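Local coordinates for ThermoDBP-single stranded DNA binding protein (PDB 3TEK) that binds single-stranded DNA, probably standing in for the canonical single-stranded DNA-binding protein in Thermoproteales, through an N-terminal domain of helices and an antiparallel sheet, at residues A[54-57]-A[58-62]; A[73-76]-A[77-81]. All coordinates share one frame; numbering follows the deposited sequence.

Contact 1 of 2, residues A[54-57]-A[58-62]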
loop_
_atom_site.group_PDB
_atom_site.type_symbol
_atom_site.label_atom_id
_atom_site.label_comp_id
_atom_site.label_asym_id
_atom_site.label_seq_id
_atom_site.Cartn_x
_atom_site.Cartn_y
_atom_site.Cartn_z
ATOM N N LYS A 54 -7.198 -3.447 3.977
ATOM C CA LYS A 54 -8.009 -2.376 4.516
ATOM C C LYS A 54 -7.295 -1.043 4.376
ATOM O O LYS A 54 -7.898 -0.037 3.986
ATOM C CB LYS A 54 -8.297 -2.649 5.994
ATOM C CG LYS A 54 -9.458 -1.873 6.562
ATOM C CD LYS A 54 -9.732 -2.236 8.070
ATOM C CE LYS A 54 -9.938 -3.745 8.301
ATOM N NZ LYS A 54 -11.299 -4.286 7.942
ATOM N N LEU A 55 -5.998 -1.039 4.698
ATOM C CA LEU A 55 -5.194 0.168 4.564
ATOM C C LEU A 55 -5.088 0.560 3.078
ATOM O O LEU A 55 -5.280 1.720 2.714
ATOM C CB LEU A 55 -3.807 -0.022 5.204
ATOM C CG LEU A 55 -3.840 -0.323 6.738
ATOM C CD1 LEU A 55 -2.460 -0.722 7.269
ATOM C CD2 LEU A 55 -4.432 0.824 7.568
ATOM N N LEU A 56 -4.807 -0.423 2.228
ATOM C CA LEU A 56 -4.592 -0.142 0.813
ATOM C C LEU A 56 -5.871 0.434 0.175
ATOM O O LEU A 56 -5.829 1.382 -0.606
ATOM C CB LEU A 56 -4.163 -1.417 0.082
ATOM C CG LEU A 56 -4.075 -1.349 -1.425
ATOM C CD1 LEU A 56 -2.902 -0.486 -1.788
ATOM C CD2 LEU A 56 -3.877 -2.708 -2.015
ATOM N N PHE A 57 -6.993 -0.161 0.530
ATOM C CA PHE A 57 -8.286 0.197 -0.042
ATOM C C PHE A 57 -8.728 1.587 0.346
ATOM O O PHE A 57 -9.275 2.312 -0.476
ATOM C CB PHE A 57 -9.343 -0.832 0.347
ATOM C CG PHE A 57 -9.325 -2.078 -0.523
ATOM C CD1 PHE A 57 -8.129 -2.637 -0.958
ATOM C CD2 PHE A 57 -10.511 -2.693 -0.902
ATOM C CE1 PHE A 57 -8.098 -3.782 -1.758
ATOM C CE2 PHE A 57 -10.490 -3.861 -1.714
ATOM C CZ PHE A 57 -9.262 -4.396 -2.130
ATOM N N GLY A 58 -8.479 1.955 1.595
ATOM C CA GLY A 58 -8.714 3.321 2.048
ATOM C C GLY A 58 -7.807 4.291 1.328
ATOM O O GLY A 58 -8.230 5.377 0.933
ATOM N N ALA A 59 -6.557 3.879 1.117
ATOM C CA ALA A 59 -5.614 4.714 0.384
ATOM C C ALA A 59 -6.084 4.968 -1.061
ATOM O O ALA A 59 -6.019 6.095 -1.545
ATOM C CB ALA A 59 -4.186 4.095 0.404
ATOM N N VAL A 60 -6.581 3.929 -1.729
ATOM C CA VAL A 60 -7.047 4.085 -3.116
ATOM C C VAL A 60 -8.309 4.924 -3.188
ATOM O O VAL A 60 -8.400 5.841 -4.006
ATOM C CB VAL A 60 -7.212 2.713 -3.760
ATOM C CG1 VAL A 60 -7.884 2.803 -5.098
ATOM C CG2 VAL A 60 -5.799 2.031 -3.827
ATOM N N ALA A 61 -9.285 4.609 -2.356
ATOM C CA ALA A 61 -10.600 5.277 -2.398
ATOM C C ALA A 61 -10.403 6.735 -2.066
ATOM O O ALA A 61 -10.942 7.598 -2.754
ATOM C CB ALA A 61 -11.567 4.645 -1.402
ATOM N N GLY A 62 -9.614 6.995 -1.018
ATOM C CA GLY A 62 -9.273 8.351 -0.601
ATOM C C GLY A 62 -8.587 9.147 -1.700
ATOM O O GLY A 62 -8.951 10.285 -1.946
#
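Val60 packs back against Leu56, one turn before it on the same helix, and its branches divide the work between backbone and core. Its CB lies 3.7 Å from Leu56 O. CG1 is anti to the backbone N (chi1 171°), which leaves CG2 anti to the carbonyl carbon and beside the backbone N. There CG2 comes within 3.3 Å of Leu56 O; the same methyl lies 4.3 Å from Leu56 CD1, a loose methyl-to-methyl touch. CG1 goes to the ring of Phe76 on helix 71-79, and the side chain as a whole also reaches Phe85 and Leu124. The carbonyl that CG2 brushes is already in use: Leu56 O accepts Val60 N at 2.9 Å, one of four successive i to i+4 bonds that make this a regular alpha-helix, part of helix 52-68. Its side chains meet both the antiparallel sheet and the neighbouring helices. Leu56 and Ala59 rest on Trp30 of strand 23-31, and Leu56 also touches Leu122 of strand 116-124 and Leu92 of helix 83-108. Ala59 CB sits 3.3 Å from Leu56 O, and Ala61 CB is 3.4 Å from Phe57 O, the carbonyl to which Ala61 N donates its bond. The Phe57 ring is carried off the helix, CG anti to the carbonyl carbon (chi1 -82°), and meets the ring of Phe85 with the planes about 55° apart.

Contact 2 of 2, residues A[73-76]-A[77-81]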
loop_
_atom_site.group_PDB
_atom_site.type_symbol
_atom_site.label_atom_id
_atom_site.label_comp_id
_atom_site.label_asym_id
_atom_site.label_seq_id
_atom_site.Cartn_x
_atom_site.Cartn_y
_atom_site.Cartn_z
ATOM N N GLU A 73 -15.710 8.228 -5.835
ATOM C CA GLU A 73 -16.342 7.081 -5.195
ATOM C C GLU A 73 -16.991 6.099 -6.206
ATOM O O GLU A 73 -16.967 4.899 -5.996
ATOM C CB GLU A 73 -17.343 7.549 -4.122
ATOM C CG GLU A 73 -17.781 6.444 -3.127
ATOM C CD GLU A 73 -16.627 5.821 -2.304
ATOM O OE1 GLU A 73 -15.528 6.418 -2.207
ATOM O OE2 GLU A 73 -16.830 4.717 -1.744
ATOM N N ASN A 74 -17.549 6.609 -7.302
ATOM C CA ASN A 74 -18.075 5.745 -8.373
ATOM C C ASN A 74 -16.972 4.944 -9.060
ATOM O O ASN A 74 -17.171 3.795 -9.409
ATOM C CB ASN A 74 -18.828 6.573 -9.406
ATOM C CG ASN A 74 -20.095 7.159 -8.839
ATOM O OD1 ASN A 74 -20.836 6.480 -8.152
ATOM N ND2 ASN A 74 -20.350 8.408 -9.124
ATOM N N ILE A 75 -15.824 5.587 -9.262
ATOM C CA ILE A 75 -14.684 4.949 -9.906
ATOM C C ILE A 75 -14.274 3.824 -8.989
ATOM O O ILE A 75 -14.130 2.688 -9.420
ATOM C CB ILE A 75 -13.492 5.908 -10.113
ATOM C CG1 ILE A 75 -13.893 7.139 -10.951
ATOM C CG2 ILE A 75 -12.348 5.181 -10.816
ATOM C CD1 ILE A 75 -12.770 8.196 -11.150
ATOM N N PHE A 76 -14.120 4.143 -7.713
ATOM C CA PHE A 76 -13.692 3.149 -6.735
ATOM C C PHE A 76 -14.628 1.944 -6.649
ATOM O O PHE A 76 -14.171 0.790 -6.620
ATOM C CB PHE A 76 -13.533 3.753 -5.348
ATOM C CG PHE A 76 -13.028 2.768 -4.337
ATOM C CD1 PHE A 76 -11.750 2.238 -4.449
ATOM C CD2 PHE A 76 -13.833 2.358 -3.288
ATOM C CE1 PHE A 76 -11.288 1.309 -3.547
ATOM C CE2 PHE A 76 -13.382 1.446 -2.362
ATOM C CZ PHE A 76 -12.101 0.913 -2.489
ATOM N N ASN A 77 -15.925 2.227 -6.588
ATOM C CA ASN A 77 -16.933 1.164 -6.514
ATOM C C ASN A 77 -16.904 0.238 -7.720
ATOM O O ASN A 77 -17.075 -0.959 -7.576
ATOM C CB ASN A 77 -18.338 1.752 -6.293
ATOM C CG ASN A 77 -18.564 2.164 -4.855
ATOM O OD1 ASN A 77 -17.895 1.662 -3.952
ATOM N ND2 ASN A 77 -19.498 3.093 -4.632
ATOM N N ARG A 78 -16.649 0.794 -8.902
ATOM C CA ARG A 78 -16.458 -0.033 -10.077
ATOM C C ARG A 78 -15.203 -0.917 -9.978
ATOM O O ARG A 78 -15.279 -2.125 -10.178
ATOM C CB ARG A 78 -16.351 0.818 -11.319
ATOM C CG ARG A 78 -16.036 0.002 -12.557
ATOM C CD ARG A 78 -16.229 0.831 -13.781
ATOM N NE ARG A 78 -15.356 1.995 -13.773
ATOM C CZ ARG A 78 -14.061 1.988 -14.107
ATOM N NH1 ARG A 78 -13.440 0.857 -14.460
ATOM N NH2 ARG A 78 -13.371 3.125 -14.070
ATOM N N ILE A 79 -14.051 -0.321 -9.694
ATOM C CA ILE A 79 -12.810 -1.075 -9.782
ATOM C C ILE A 79 -12.598 -2.020 -8.624
ATOM O O ILE A 79 -11.905 -3.050 -8.773
ATOM C CB ILE A 79 -11.565 -0.163 -9.945
ATOM C CG1 ILE A 79 -11.288 0.651 -8.690
ATOM C CG2 ILE A 79 -11.736 0.748 -11.113
ATOM C CD1 ILE A 79 -9.940 1.344 -8.737
ATOM N N ARG A 80 -13.221 -1.682 -7.490
ATOM C CA ARG A 80 -13.010 -2.369 -6.222
ATOM C C ARG A 80 -13.136 -3.893 -6.296
ATOM O O ARG A 80 -12.396 -4.617 -5.624
ATOM C CB ARG A 80 -13.990 -1.850 -5.170
ATOM C CG ARG A 80 -13.665 -2.332 -3.800
ATOM C CD ARG A 80 -14.499 -1.637 -2.731
ATOM N NE ARG A 80 -15.028 -2.601 -1.773
ATOM C CZ ARG A 80 -15.916 -3.539 -2.064
ATOM N NH1 ARG A 80 -16.430 -3.642 -3.296
ATOM N NH2 ARG A 80 -16.314 -4.365 -1.111
ATOM N N ASP A 81 -14.093 -4.374 -7.078
ATOM C CA ASP A 81 -14.327 -5.820 -7.232
ATOM C C ASP A 81 -13.991 -6.381 -8.647
ATOM O O ASP A 81 -14.336 -7.534 -8.968
ATOM C CB ASP A 81 -15.776 -6.147 -6.836
ATOM C CG ASP A 81 -16.817 -5.478 -7.752
ATOM O OD1 ASP A 81 -18.014 -5.791 -7.622
ATOM O OD2 ASP A 81 -16.450 -4.643 -8.594
#
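Phe76 and Arg80, four residues apart toward the C-terminal part of helix 71-79, form an i to i+4 pair in which an arginine's methylenes meet an aromatic ring. The buried Phe76 also packs on Ala61 and Leu64, and Ile75 on Leu64 and Phe68, so that these side chains seat helix 71-79 on helix 52-68. Arg80 CB stands over the centre of one face of the Phe76 ring, 4.2 Å from its plane, while CG and CD pass by the CE2-CZ side, Arg80 CD 3.3 Å from Phe76 CE2. The guanidinium is turned steeply to the ring, 70° between planes, with CE2 at its edge; the methylenes, not the charged end, carry the contact. The spacing puts both side chains on one flank, and their matching chi1 values (-177° for Phe76, -170° for Arg80) let them cross. Arg80 N donates to Phe76 O, less straight than the three preceding i to i+4 bonds. On another flank the Glu73 carboxylate and the Asn77 amide stand almost perpendicular, and Glu73 OE2 stays 3.9 Å from Asn77 OD1; Glu73 OE1 makes a salt bridge with Arg65. Arg78 folds at chi3 and lays its guanidinium across Ile79 CG2, which sits 3.6 Å from the plane toward the rim. Its NH1 bonds to Asp127 O and its NH2 to Pro126 O, and Arg78 NH2 lies 4.0 Å from Ile75 CG2.

How the contacts relate
Contacts 1 and 2 belong to consecutive helices, 52-68 and 71-79, and their centres are about 11 Å apart. Phe76 joins them: its ring lies against residues 57-61 of the first helix, with Phe76 CD2 3.7 Å from Ala61 CB, CZ 3.7 Å from Phe57 O and CD1 4.0 Å from Val60 CG1. Arg80 extends the interface, its CG lying 4.1 Å from Phe57 CE2. Contact 1 is the more central of the two, about 8 Å from the chain's centre to its own, against about 17 Å for contact 2. Within the ssDNA-binding domain, then, two intrahelical contacts are joined by the packing of one helix on the next.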